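PDB 3H1N: probable glutathione S-transferase from Bordetella bronchiseptica RB50, which probably conjugates glutathione to electrophilic substrates, as glutathione S-transferases do, and is built as a dimer of two identical subunits. Local coordinates for residues Phe36-Leu41 and Arg51-Gly56; Asp61-Arg66 and Phe72-Leu77; Ala119-Glu124 and Pro158-Tyr163; Leu188-Glu193 and Leu236-Gly241. All blocks are in the same frame, centred on the assembly; numbering follows the deposited sequence. Where two conformers were deposited one is given.

Contact 1: residues Phe36-Leu41 and Arg51-Gly56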
loop_
_atom_site.group_PDB
_atom_site.type_symbol
_atom_site.label_atom_id
_atom_site.label_comp_id
_atom_site.label_asym_id
_atom_site.label_seq_id
_atom_site.Cartn_x
_atom_site.Cartn_y
_atom_site.Cartn_z
ATOM N N PHE B 36 0.428 12.359 6.818
ATOM C CA PHE B 36 1.744 11.781 6.530
ATOM C C PHE B 36 2.520 12.660 5.539
ATOM O O PHE B 36 3.729 12.888 5.688
ATOM C CB PHE B 36 1.623 10.348 6.013
ATOM C CG PHE B 36 1.063 9.378 7.025
ATOM C CD1 PHE B 36 1.891 8.795 7.991
ATOM C CD2 PHE B 36 -0.291 9.033 7.001
ATOM C CE1 PHE B 36 1.374 7.887 8.917
ATOM C CE2 PHE B 36 -0.823 8.130 7.937
ATOM C CZ PHE B 36 0.013 7.560 8.898
ATOM N N VAL B 37 1.807 13.201 4.561
ATOM C CA VAL B 37 2.420 14.075 3.561
ATOM C C VAL B 37 2.772 15.431 4.178
ATOM O O VAL B 37 3.885 15.951 3.973
ATOM C CB VAL B 37 1.515 14.226 2.313
ATOM C CG1 VAL B 37 2.147 15.180 1.293
ATOM C CG2 VAL B 37 1.265 12.876 1.687
ATOM N N ARG B 38 1.834 15.969 4.959
ATOM C CA ARG B 38 1.960 17.283 5.577
ATOM C C ARG B 38 3.164 17.328 6.522
ATOM O O ARG B 38 3.899 18.319 6.542
ATOM C CB ARG B 38 0.661 17.613 6.338
ATOM C CG ARG B 38 0.423 19.072 6.663
ATOM C CD ARG B 38 -1.081 19.424 6.646
ATOM N NE ARG B 38 -1.865 18.332 7.191
ATOM C CZ ARG B 38 -2.892 17.738 6.584
ATOM N NH1 ARG B 38 -3.495 16.727 7.188
ATOM N NH2 ARG B 38 -3.348 18.176 5.419
ATOM N N LEU B 39 3.373 16.260 7.301
ATOM C CA LEU B 39 4.549 16.196 8.186
ATOM C C LEU B 39 5.868 16.285 7.412
ATOM O O LEU B 39 6.768 17.011 7.792
ATOM C CB LEU B 39 4.524 14.931 9.064
ATOM C CG LEU B 39 3.534 14.940 10.233
ATOM C CD1 LEU B 39 3.347 13.533 10.770
ATOM C CD2 LEU B 39 3.986 15.889 11.347
ATOM N N ALA B 40 5.973 15.544 6.315
ATOM C CA ALA B 40 7.184 15.571 5.503
ATOM C C ALA B 40 7.457 16.933 4.866
ATOM O O ALA B 40 8.605 17.385 4.841
ATOM C CB ALA B 40 7.116 14.478 4.433
ATOM N N LEU B 41 6.412 17.580 4.340
ATOM C CA LEU B 41 6.559 18.880 3.676
ATOM C C LEU B 41 6.941 19.919 4.708
ATOM O O LEU B 41 7.802 20.775 4.461
ATOM C CB LEU B 41 5.262 19.314 2.985
ATOM C CG LEU B 41 4.771 18.460 1.812
ATOM C CD1 LEU B 41 3.301 18.800 1.495
ATOM C CD2 LEU B 41 5.693 18.660 0.597
ATOM N N ARG B 51 -4.665 23.131 -0.134
ATOM C CA ARG B 51 -5.673 23.790 -0.961
ATOM C C ARG B 51 -7.106 23.620 -0.474
ATOM O O ARG B 51 -7.888 24.572 -0.493
ATOM C CB ARG B 51 -5.545 23.354 -2.425
ATOM C CG ARG B 51 -4.402 24.031 -3.191
ATOM C CD ARG B 51 -4.540 25.558 -3.231
ATOM N NE ARG B 51 -3.631 26.161 -4.208
ATOM C CZ ARG B 51 -3.458 27.469 -4.397
ATOM N NH1 ARG B 51 -4.120 28.362 -3.660
ATOM N NH2 ARG B 51 -2.603 27.891 -5.323
ATOM N N ALA B 52 -7.433 22.422 -0.006
ATOM C CA ALA B 52 -8.802 22.099 0.399
ATOM C C ALA B 52 -9.258 22.821 1.667
ATOM O O ALA B 52 -10.454 22.831 1.988
ATOM C CB ALA B 52 -8.975 20.572 0.530
ATOM N N ARG B 53 -8.316 23.441 2.374
ATOM C CA ARG B 53 -8.629 24.196 3.584
ATOM C C ARG B 53 -8.820 25.687 3.285
ATOM O O ARG B 53 -9.267 26.451 4.146
ATOM C CB ARG B 53 -7.531 24.004 4.637
ATOM C CG ARG B 53 -7.248 22.537 4.983
ATOM C CD ARG B 53 -6.295 22.428 6.147
ATOM N NE ARG B 53 -5.998 21.049 6.524
ATOM C CZ ARG B 53 -5.287 20.722 7.600
ATOM N NH1 ARG B 53 -4.802 21.677 8.395
ATOM N NH2 ARG B 53 -5.050 19.453 7.874
ATOM N N GLU B 54 -8.479 26.095 2.064
ATOM C CA GLU B 54 -8.569 27.499 1.668
ATOM C C GLU B 54 -9.995 27.814 1.211
ATOM O O GLU B 54 -10.603 27.005 0.508
ATOM C CB GLU B 54 -7.562 27.812 0.556
ATOM C CG GLU B 54 -6.114 27.457 0.909
ATOM C CD GLU B 54 -5.119 27.880 -0.161
ATOM O OE1 GLU B 54 -5.544 28.271 -1.266
ATOM O OE2 GLU B 54 -3.903 27.822 0.107
ATOM N N PRO B 55 -10.539 28.982 1.631
ATOM C CA PRO B 55 -11.903 29.392 1.276
ATOM C C PRO B 55 -12.142 29.403 -0.226
ATOM O O PRO B 55 -11.333 29.950 -0.981
ATOM C CB PRO B 55 -11.996 30.818 1.829
ATOM C CG PRO B 55 -11.055 30.827 2.979
ATOM C CD PRO B 55 -9.906 29.952 2.548
ATOM N N GLY B 56 -13.230 28.768 -0.651
ATOM C CA GLY B 56 -13.648 28.810 -2.048
ATOM C C GLY B 56 -13.101 27.711 -2.940
ATOM O O GLY B 56 -13.560 27.557 -4.071
HETATM O O HOH W 1 -6.388 17.239 6.643
#
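The helical turn at Arg-38 and the 3-10 turn at Arg-53 stay well apart, their nearest CA atoms, those of Arg-38 and Arg-51, lying 12.0 Å from each other, and two long side chains from opposite directions span the gap. Arg-53 runs extended from CG to NE and sets its NH2 over the centre of the Arg-38 guanidinium, 3.0 Å from Arg-38 CZ. The Arg-38 chain leaves with CG anti to the backbone N (chi1 -161°) and then bends at chi2 and chi3, which presents one face of its guanidinium to Arg-53; the two planes are 41° apart. Helix 34-43 and strand 48-50 belong to the thioredoxin-like N-terminal half of the glutathione transferase fold, and the arginine pair links the helix to the turn that follows the strand. Two like charges can meet here probably because acids stand close by: Arg-38 makes salt bridges to Glu-35 and Asp-50. Arg-53 gives its NH1 to the carbonyl O of Arg-234. One water is shared, accepting from Arg-53 NH2 in the guanidinium plane and, weakly, from Arg-38 NH1. Just past the 3-10 turn, Glu-54 OE1 takes Arg-51 NH1 at 2.8 Å on its syn side, in a salt bridge.

Contact 2: residues Asp61-Arg66 and Phe72-Leu77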
loop_
_atom_site.group_PDB
_atom_site.type_symbol
_atom_site.label_atom_id
_atom_site.label_comp_id
_atom_site.label_asym_id
_atom_site.label_seq_id
_atom_site.Cartn_x
_atom_site.Cartn_y
_atom_site.Cartn_z
ATOM N N ASP B 61 -14.279 19.068 -7.326
ATOM C CA ASP B 61 -14.180 19.703 -8.644
ATOM C C ASP B 61 -12.777 19.554 -9.219
ATOM O O ASP B 61 -12.612 19.177 -10.389
ATOM C CB ASP B 61 -14.547 21.193 -8.592
ATOM C CG ASP B 61 -14.389 21.889 -9.949
ATOM O OD1 ASP B 61 -15.097 21.505 -10.906
ATOM O OD2 ASP B 61 -13.563 22.822 -10.060
ATOM N N ASP B 62 -11.774 19.864 -8.398
ATOM C CA ASP B 62 -10.388 19.785 -8.847
ATOM C C ASP B 62 -10.026 18.383 -9.320
ATOM O O ASP B 62 -9.349 18.218 -10.331
ATOM C CB ASP B 62 -9.413 20.213 -7.758
ATOM C CG ASP B 62 -7.985 20.216 -8.253
ATOM O OD1 ASP B 62 -7.581 21.224 -8.858
ATOM O OD2 ASP B 62 -7.279 19.201 -8.072
HETATM N N MSE B 63 -10.486 17.380 -8.585
HETATM C CA MSE B 63 -10.156 16.001 -8.893
HETATM C C MSE B 63 -10.781 15.518 -10.204
HETATM O O MSE B 63 -10.177 14.704 -10.901
HETATM C CB MSE B 63 -10.564 15.095 -7.742
HETATM C CG MSE B 63 -9.518 14.063 -7.385
HETATM SE SE MSE B 63 -10.062 12.971 -5.883
HETATM C CE MSE B 63 -11.168 14.236 -4.921
ATOM N N ARG B 64 -11.965 16.040 -10.538
ATOM C CA ARG B 64 -12.661 15.723 -11.799
ATOM C C ARG B 64 -11.877 16.082 -13.054
ATOM O O ARG B 64 -11.973 15.384 -14.071
ATOM C CB ARG B 64 -13.992 16.471 -11.889
ATOM C CG ARG B 64 -15.032 16.039 -10.908
ATOM C CD ARG B 64 -16.333 16.764 -11.191
ATOM N NE ARG B 64 -17.077 16.980 -9.956
ATOM C CZ ARG B 64 -17.421 18.169 -9.476
ATOM N NH1 ARG B 64 -17.120 19.278 -10.141
ATOM N NH2 ARG B 64 -18.099 18.248 -8.342
ATOM N N ARG B 65 -11.147 17.193 -12.988
ATOM C CA ARG B 65 -10.423 17.712 -14.149
ATOM C C ARG B 65 -9.091 17.001 -14.353
ATOM O O ARG B 65 -8.504 17.070 -15.431
ATOM C CB ARG B 65 -10.214 19.230 -14.045
ATOM C CG ARG B 65 -10.199 19.767 -12.625
ATOM C CD ARG B 65 -9.227 20.915 -12.454
ATOM N NE ARG B 65 -7.967 20.656 -13.138
ATOM C CZ ARG B 65 -6.825 21.269 -12.858
ATOM N NH1 ARG B 65 -5.729 20.971 -13.541
ATOM N NH2 ARG B 65 -6.774 22.171 -11.889
ATOM N N ARG B 66 -8.637 16.308 -13.313
ATOM C CA ARG B 66 -7.349 15.630 -13.294
ATOM C C ARG B 66 -7.373 14.408 -14.200
ATOM O O ARG B 66 -7.637 13.302 -13.731
ATOM C CB ARG B 66 -7.051 15.201 -11.860
ATOM C CG ARG B 66 -5.743 15.704 -11.356
ATOM C CD ARG B 66 -5.872 17.075 -10.713
ATOM N NE ARG B 66 -4.860 17.947 -11.286
ATOM C CZ ARG B 66 -4.520 19.148 -10.831
ATOM N NH1 ARG B 66 -5.098 19.657 -9.750
ATOM N NH2 ARG B 66 -3.581 19.838 -11.468
ATOM N N PHE B 72 -7.039 8.110 -7.624
ATOM C CA PHE B 72 -8.197 7.307 -7.217
ATOM C C PHE B 72 -8.954 8.017 -6.088
ATOM O O PHE B 72 -10.191 8.045 -6.059
ATOM C CB PHE B 72 -7.754 5.921 -6.756
ATOM C CG PHE B 72 -8.893 5.005 -6.377
ATOM C CD1 PHE B 72 -9.738 4.478 -7.354
ATOM C CD2 PHE B 72 -9.099 4.646 -5.052
ATOM C CE1 PHE B 72 -10.794 3.614 -7.015
ATOM C CE2 PHE B 72 -10.161 3.778 -4.703
ATOM C CZ PHE B 72 -10.994 3.255 -5.705
ATOM N N ALA B 73 -8.193 8.599 -5.178
ATOM C CA ALA B 73 -8.752 9.261 -4.002
ATOM C C ALA B 73 -7.696 10.181 -3.438
ATOM O O ALA B 73 -6.521 10.038 -3.768
ATOM C CB ALA B 73 -9.149 8.231 -2.948
ATOM N N PRO B 74 -8.107 11.131 -2.577
ATOM C CA PRO B 74 -7.156 11.952 -1.829
ATOM C C PRO B 74 -6.373 11.089 -0.843
ATOM O O PRO B 74 -6.885 10.069 -0.389
ATOM C CB PRO B 74 -8.059 12.923 -1.062
ATOM C CG PRO B 74 -9.318 12.987 -1.828
ATOM C CD PRO B 74 -9.500 11.577 -2.356
ATOM N N PRO B 75 -5.144 11.503 -0.480
ATOM C CA PRO B 75 -4.468 12.737 -0.896
ATOM C C PRO B 75 -3.815 12.650 -2.270
ATOM O O PRO B 75 -3.476 11.561 -2.739
ATOM C CB PRO B 75 -3.386 12.910 0.161
ATOM C CG PRO B 75 -3.026 11.471 0.548
ATOM C CD PRO B 75 -4.352 10.738 0.509
ATOM N N TYR B 76 -3.666 13.806 -2.907
ATOM C CA TYR B 76 -2.826 13.934 -4.088
ATOM C C TYR B 76 -2.046 15.251 -4.038
ATOM O O TYR B 76 -2.417 16.206 -3.326
ATOM C CB TYR B 76 -3.610 13.727 -5.403
ATOM C CG TYR B 76 -4.733 14.718 -5.637
ATOM C CD1 TYR B 76 -5.997 14.514 -5.076
ATOM C CD2 TYR B 76 -4.535 15.843 -6.431
ATOM C CE1 TYR B 76 -7.048 15.430 -5.291
ATOM C CE2 TYR B 76 -5.567 16.766 -6.656
ATOM C CZ TYR B 76 -6.824 16.552 -6.077
ATOM O OH TYR B 76 -7.836 17.465 -6.276
ATOM N N LEU B 77 -0.918 15.252 -4.700
ATOM C CA LEU B 77 0.017 16.339 -4.724
ATOM C C LEU B 77 0.253 16.759 -6.159
ATOM O O LEU B 77 0.607 15.985 -6.980
ATOM C CB LEU B 77 1.341 15.929 -4.082
ATOM C CG LEU B 77 2.342 17.032 -3.783
ATOM C CD1 LEU B 77 1.973 17.784 -2.604
ATOM C CD2 LEU B 77 3.721 16.595 -3.727
#
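Helix 59-65 passes beside the chain that leads into strand 76-79, and the backbones come nearest at Met-63 and Ala-73, whose CA atoms are 8.4 Å apart. Tyr-76 and Met-63 carry most of the contact. The tyrosine CG sits between the backbone N and the carbonyl carbon (chi1 61°), a placement that sends the ring toward the helix, where Tyr-76 OH donates to Asp-62 OD2 over 2.6 Å. Ring and carboxylate are nearly coplanar, 8° apart, and the hydroxyl meets OD2 on its anti side. The syn lone pair of the same oxygen, Asp-62 OD2, takes Arg-66 NH1 at 2.8 Å, in the guanidinium plane, leaving OD2 held by two donors; the salt bridge to Arg-66 should favour the charged carboxylate. Beside the hydroxyl, selenomethionine Met-63 lays CG 3.5 Å from Tyr-76 CE1, while its SE lies oblique to the ring, 5.0 Å from the Tyr-76 centroid, in a Met-aromatic contact. The Met-63 chain then bends at chi3 (-30°) and brings CE to 3.8 Å from Pro-74 CG. A cis peptide bond precedes Pro-75. This cis-proline entry into the third strand of the sheet is a hallmark of the thioredoxin-like domain of glutathione transferases, where, in relatives, the cis-proline loop borders the glutathione site.

Contact 3: residues Ala119-Glu124 and Pro158-Tyr163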
loop_
_atom_site.group_PDB
_atom_site.type_symbol
_atom_site.label_atom_id
_atom_site.label_comp_id
_atom_site.label_asym_id
_atom_site.label_seq_id
_atom_site.Cartn_x
_atom_site.Cartn_y
_atom_site.Cartn_z
ATOM N N ALA B 119 1.523 2.176 6.318
ATOM C CA ALA B 119 0.232 2.364 5.668
ATOM C C ALA B 119 -0.695 1.157 5.944
ATOM O O ALA B 119 -1.894 1.355 6.122
ATOM C CB ALA B 119 0.414 2.556 4.150
ATOM N N ASP B 120 -0.139 -0.069 5.981
ATOM C CA ASP B 120 -0.930 -1.256 6.371
ATOM C C ASP B 120 -1.518 -1.111 7.778
ATOM O O ASP B 120 -2.716 -1.327 7.971
ATOM C CB ASP B 120 -0.127 -2.574 6.239
ATOM C CG ASP B 120 0.235 -2.907 4.799
ATOM O OD1 ASP B 120 -0.530 -2.543 3.883
ATOM O OD2 ASP B 120 1.284 -3.548 4.572
ATOM N N LEU B 121 -0.693 -0.714 8.747
ATOM C CA LEU B 121 -1.136 -0.526 10.125
ATOM C C LEU B 121 -2.203 0.568 10.237
ATOM O O LEU B 121 -3.215 0.406 10.944
ATOM C CB LEU B 121 0.065 -0.222 11.029
ATOM C CG LEU B 121 -0.189 0.220 12.487
ATOM C CD1 LEU B 121 -1.070 -0.815 13.222
ATOM C CD2 LEU B 121 1.134 0.424 13.223
ATOM N N THR B 122 -1.971 1.668 9.521
ATOM C CA THR B 122 -2.882 2.806 9.465
ATOM C C THR B 122 -4.262 2.384 8.921
ATOM O O THR B 122 -5.289 2.713 9.502
ATOM C CB THR B 122 -2.231 3.966 8.622
ATOM O OG1 THR B 122 -1.055 4.453 9.304
ATOM C CG2 THR B 122 -3.207 5.113 8.404
ATOM N N ALA B 123 -4.284 1.647 7.815
ATOM C CA ALA B 123 -5.541 1.141 7.276
ATOM C C ALA B 123 -6.260 0.197 8.258
ATOM O O ALA B 123 -7.506 0.212 8.356
ATOM C CB ALA B 123 -5.312 0.449 5.931
ATOM N N GLU B 124 -5.481 -0.606 8.984
ATOM C CA GLU B 124 -6.054 -1.504 9.995
ATOM C C GLU B 124 -6.640 -0.703 11.150
ATOM O O GLU B 124 -7.682 -1.081 11.688
ATOM C CB GLU B 124 -5.041 -2.555 10.486
ATOM C CG GLU B 124 -4.713 -3.591 9.418
ATOM C CD GLU B 124 -3.971 -4.832 9.937
ATOM O OE1 GLU B 124 -4.109 -5.184 11.126
ATOM O OE2 GLU B 124 -3.283 -5.493 9.123
ATOM N N PRO B 158 0.668 -5.503 18.497
ATOM C CA PRO B 158 2.017 -5.926 18.909
ATOM C C PRO B 158 2.898 -6.437 17.754
ATOM O O PRO B 158 4.118 -6.261 17.801
ATOM C CB PRO B 158 1.771 -7.050 19.926
ATOM C CG PRO B 158 0.348 -7.072 20.213
ATOM C CD PRO B 158 -0.395 -6.148 19.289
ATOM N N LYS B 159 2.311 -7.058 16.739
ATOM C CA LYS B 159 3.121 -7.536 15.621
ATOM C C LYS B 159 3.811 -6.384 14.860
ATOM O O LYS B 159 5.018 -6.430 14.611
ATOM C CB LYS B 159 2.320 -8.400 14.643
ATOM C CG LYS B 159 3.186 -8.930 13.522
ATOM C CD LYS B 159 2.423 -9.880 12.615
ATOM C CE LYS B 159 3.373 -10.615 11.678
ATOM N NZ LYS B 159 2.624 -11.641 10.913
ATOM N N PHE B 160 3.031 -5.387 14.465
ATOM C CA PHE B 160 3.572 -4.179 13.842
ATOM C C PHE B 160 4.570 -3.456 14.743
ATOM O O PHE B 160 5.625 -3.052 14.278
ATOM C CB PHE B 160 2.447 -3.222 13.485
ATOM C CG PHE B 160 1.690 -3.610 12.250
ATOM C CD1 PHE B 160 2.272 -3.455 10.988
ATOM C CD2 PHE B 160 0.394 -4.092 12.341
ATOM C CE1 PHE B 160 1.581 -3.765 9.844
ATOM C CE2 PHE B 160 -0.318 -4.440 11.179
ATOM C CZ PHE B 160 0.277 -4.282 9.934
HETATM N N MSE B 161 4.236 -3.281 16.023
HETATM C CA MSE B 161 5.116 -2.528 16.907
HETATM C C MSE B 161 6.457 -3.234 17.128
HETATM O O MSE B 161 7.521 -2.590 17.086
HETATM C CB MSE B 161 4.413 -2.174 18.228
HETATM C CG MSE B 161 3.331 -1.106 18.011
HETATM SE SE MSE B 161 2.270 -0.736 19.577
HETATM C CE MSE B 161 3.510 0.422 20.489
ATOM N N GLN B 162 6.405 -4.547 17.348
ATOM C CA GLN B 162 7.623 -5.364 17.454
ATOM C C GLN B 162 8.459 -5.261 16.184
ATOM O O GLN B 162 9.685 -5.168 16.247
ATOM C CB GLN B 162 7.295 -6.836 17.736
ATOM C CG GLN B 162 8.512 -7.686 18.181
ATOM C CD GLN B 162 9.055 -7.279 19.550
ATOM O OE1 GLN B 162 9.805 -6.313 19.677
ATOM N NE2 GLN B 162 8.674 -8.021 20.577
ATOM N N TYR B 163 7.791 -5.271 15.035
ATOM C CA TYR B 163 8.480 -5.123 13.755
ATOM C C TYR B 163 9.264 -3.814 13.699
ATOM O O TYR B 163 10.463 -3.826 13.393
ATOM C CB TYR B 163 7.517 -5.262 12.565
ATOM C CG TYR B 163 8.210 -5.047 11.243
ATOM C CD1 TYR B 163 9.034 -6.038 10.699
ATOM C CD2 TYR B 163 8.065 -3.845 10.549
ATOM C CE1 TYR B 163 9.698 -5.839 9.491
ATOM C CE2 TYR B 163 8.716 -3.643 9.329
ATOM C CZ TYR B 163 9.516 -4.653 8.807
ATOM O OH TYR B 163 10.166 -4.432 7.619
#
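Phe-160 reaches from helix 142-167 to helix 105-127, and its ring meets Leu-121 face on. At the root of the side chain, Phe-160 CB touches Leu-121 CD2 at 3.9 Å. CG stands anti to the carbonyl carbon and lies against Leu-121 CB and CD1, while Phe-160 CD2 makes the closer approach, 3.7 Å from Leu-121 CD1. On the other flank CD1 faces Leu-121 CB, which sits almost exactly above the Phe-160 ring centroid, 3.8 Å away and 7° off the normal: a CH-pi contact. Farther out, CE1 comes near the backbone N of Leu-121, and Phe-160 CE2 has Glu-124 OE2 at 3.8 Å, with the carboxylate at the ring edge and its plane turned 77° from that of the ring. CZ, the tip, lies between Glu-124 OE2 and the backbone N of Leu-121, with Asp-120 CB a little farther off. The Glu-124 carboxylate has a stronger partner, a salt bridge to Arg-156, whereas Asp-120 OD2 accepts a hydrogen bond from Gln-86 of the second subunit. Phe-72 of that subunit stacks on the Phe-160 ring, which thus serves the dimer interface too. The segment axes run at 155°, 11.0 Å apart at closest approach, an antiparallel helix pairing characteristic of the all-helical C-terminal domain of glutathione transferases.

Contact 4: residues Leu188-Glu193 and Leu236-Gly241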
loop_
_atom_site.group_PDB
_atom_site.type_symbol
_atom_site.label_atom_id
_atom_site.label_comp_id
_atom_site.label_asym_id
_atom_site.label_seq_id
_atom_site.Cartn_x
_atom_site.Cartn_y
_atom_site.Cartn_z
ATOM N N LEU B 188 6.234 7.049 11.227
ATOM C CA LEU B 188 6.220 6.102 12.341
ATOM C C LEU B 188 5.817 6.840 13.612
ATOM O O LEU B 188 4.987 6.353 14.410
ATOM C CB LEU B 188 7.581 5.398 12.499
ATOM C CG LEU B 188 7.709 4.305 13.593
ATOM C CD1 LEU B 188 6.616 3.214 13.471
ATOM C CD2 LEU B 188 9.100 3.674 13.582
ATOM N N TYR B 189 6.371 8.034 13.784
ATOM C CA TYR B 189 5.954 8.894 14.885
ATOM C C TYR B 189 4.434 9.116 14.821
ATOM O O TYR B 189 3.733 9.002 15.842
ATOM C CB TYR B 189 6.725 10.237 14.879
ATOM C CG TYR B 189 5.902 11.409 15.373
ATOM C CD1 TYR B 189 5.891 11.774 16.725
ATOM C CD2 TYR B 189 5.131 12.157 14.484
ATOM C CE1 TYR B 189 5.114 12.825 17.161
ATOM C CE2 TYR B 189 4.350 13.191 14.914
ATOM C CZ TYR B 189 4.347 13.528 16.237
ATOM O OH TYR B 189 3.563 14.574 16.638
ATOM N N HIS B 190 3.920 9.401 13.620
ATOM C CA HIS B 190 2.509 9.737 13.500
ATOM C C HIS B 190 1.578 8.558 13.784
ATOM O O HIS B 190 0.553 8.727 14.451
ATOM C CB HIS B 190 2.153 10.393 12.154
ATOM C CG HIS B 190 0.721 10.839 12.084
ATOM N ND1 HIS B 190 0.230 11.872 12.853
ATOM C CD2 HIS B 190 -0.335 10.352 11.390
ATOM C CE1 HIS B 190 -1.061 12.025 12.613
ATOM N NE2 HIS B 190 -1.428 11.116 11.721
ATOM N N VAL B 191 1.919 7.375 13.280
ATOM C CA VAL B 191 1.096 6.199 13.550
ATOM C C VAL B 191 1.075 5.868 15.069
ATOM O O VAL B 191 0.037 5.453 15.615
ATOM C CB VAL B 191 1.462 4.992 12.618
ATOM C CG1 VAL B 191 2.759 4.277 13.070
ATOM C CG2 VAL B 191 0.294 4.027 12.537
ATOM N N VAL B 192 2.189 6.119 15.765
ATOM C CA VAL B 192 2.220 5.927 17.217
ATOM C C VAL B 192 1.329 6.980 17.919
ATOM O O VAL B 192 0.609 6.653 18.880
ATOM C CB VAL B 192 3.677 5.931 17.786
ATOM C CG1 VAL B 192 3.674 5.945 19.308
ATOM C CG2 VAL B 192 4.465 4.722 17.266
ATOM N N GLU B 193 1.358 8.226 17.433
ATOM C CA GLU B 193 0.442 9.254 17.947
ATOM C C GLU B 193 -1.000 8.819 17.786
ATOM O O GLU B 193 -1.802 8.993 18.702
ATOM C CB GLU B 193 0.611 10.602 17.222
ATOM C CG GLU B 193 1.779 11.428 17.688
ATOM C CD GLU B 193 1.603 11.921 19.105
ATOM O OE1 GLU B 193 0.620 12.643 19.389
ATOM O OE2 GLU B 193 2.454 11.582 19.947
ATOM N N LEU B 236 -4.288 19.525 12.865
ATOM C CA LEU B 236 -5.633 19.207 13.334
ATOM C C LEU B 236 -5.583 18.046 14.334
ATOM O O LEU B 236 -4.835 17.085 14.121
ATOM C CB LEU B 236 -6.534 18.836 12.144
ATOM C CG LEU B 236 -6.785 19.940 11.107
ATOM C CD1 LEU B 236 -7.770 19.466 10.034
ATOM C CD2 LEU B 236 -7.303 21.185 11.765
ATOM N N PRO B 237 -6.395 18.110 15.410
ATOM C CA PRO B 237 -6.436 16.974 16.335
ATOM C C PRO B 237 -7.181 15.784 15.714
ATOM O O PRO B 237 -7.946 15.962 14.754
ATOM C CB PRO B 237 -7.212 17.524 17.527
ATOM C CG PRO B 237 -8.132 18.541 16.934
ATOM C CD PRO B 237 -7.408 19.130 15.740
ATOM N N PHE B 238 -6.953 14.584 16.249
ATOM C CA PHE B 238 -7.720 13.417 15.819
ATOM C C PHE B 238 -9.175 13.630 16.221
ATOM O O PHE B 238 -9.467 14.354 17.174
ATOM C CB PHE B 238 -7.190 12.133 16.465
ATOM C CG PHE B 238 -5.730 11.863 16.200
ATOM C CD1 PHE B 238 -5.308 11.422 14.947
ATOM C CD2 PHE B 238 -4.780 12.041 17.206
ATOM C CE1 PHE B 238 -3.951 11.162 14.694
ATOM C CE2 PHE B 238 -3.417 11.778 16.967
ATOM C CZ PHE B 238 -3.009 11.343 15.706
ATOM N N GLY B 239 -10.084 13.020 15.475
ATOM C CA GLY B 239 -11.507 13.116 15.762
ATOM C C GLY B 239 -12.200 11.939 15.113
ATOM O O GLY B 239 -12.087 10.810 15.581
ATOM N N ASP B 240 -12.907 12.197 14.029
ATOM C CA ASP B 240 -13.611 11.121 13.342
ATOM C C ASP B 240 -12.985 10.815 11.997
ATOM O O ASP B 240 -13.669 10.705 10.975
ATOM C CB ASP B 240 -15.105 11.426 13.253
ATOM C CG ASP B 240 -15.747 11.468 14.618
ATOM O OD1 ASP B 240 -16.168 10.404 15.125
ATOM O OD2 ASP B 240 -15.783 12.564 15.209
ATOM N N GLY B 241 -11.668 10.651 12.026
ATOM C CA GLY B 241 -10.907 10.249 10.852
ATOM C C GLY B 241 -10.538 8.788 10.929
ATOM O O GLY B 241 -11.380 7.943 11.223
#
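Phe-238 projects its ring from the C-terminal loop onto helix 183-198, where Glu-193 and His-190, one turn apart, receive it. The ring is the part most covered by the contact. With CG anti to the carbonyl carbon (chi1 -57°), it points its far rim, CE1, CZ and CE2, at the helix. Phe-238 CE2 lies 3.7 Å from the backbone O of Glu-193, and Phe-238 CZ stands 4.0 Å from Glu-193 CB, which comes at the ring edge in its plane. Thus the start of the acidic side chain, together with its main chain, does the touching. At the far end of that chain, OE2 is hydrogen-bonded to His-217. His-190 supplies nearly half of the helix's share. Its CB does not aim at the loop, but CG is anti to the backbone N, and this carries the imidazole forward until His-190 CE1 is 3.7 Å from Phe-238 CE1. The two rings come from opposite directions and meet obliquely, with centroids 5.5 Å apart and planes at 32°, and no hydrogen bond joins the segments. The contact lays the loop that follows helix 224-230 against helix 183-198. His-197, farther along the latter helix, meets the Phe-238 ring as well; helix 34-43 lies against His-190, with Phe-36 edge-to-face to the imidazole, while helix 211-221 brings His-217 to Glu-193.

Overall arrangement
Along the chain the four contacts follow one another without overlap. Contacts 1 and 2, with centres about 13 Å apart, belong to the N-terminal thioredoxin-like half: contact 1 lies just past strand 48-50, and contact 2 reaches strand 76-79 of the same mixed sheet. Contacts 3 and 4, centres about 14 Å apart, lie in the helical half and touch where Leu-121 and Thr-122 pack on Val-191. The halves are joined largely through helix 34-43: Phe-36 of contact 1 meets Thr-122 of contact 3, and Leu-39 meets His-190 of contact 4, while Arg-53 packs on Leu-236. Contacts 2 and 3, centres about 27 Å apart within a subunit, meet across the dimer interface, N-terminal half to the partner's helices.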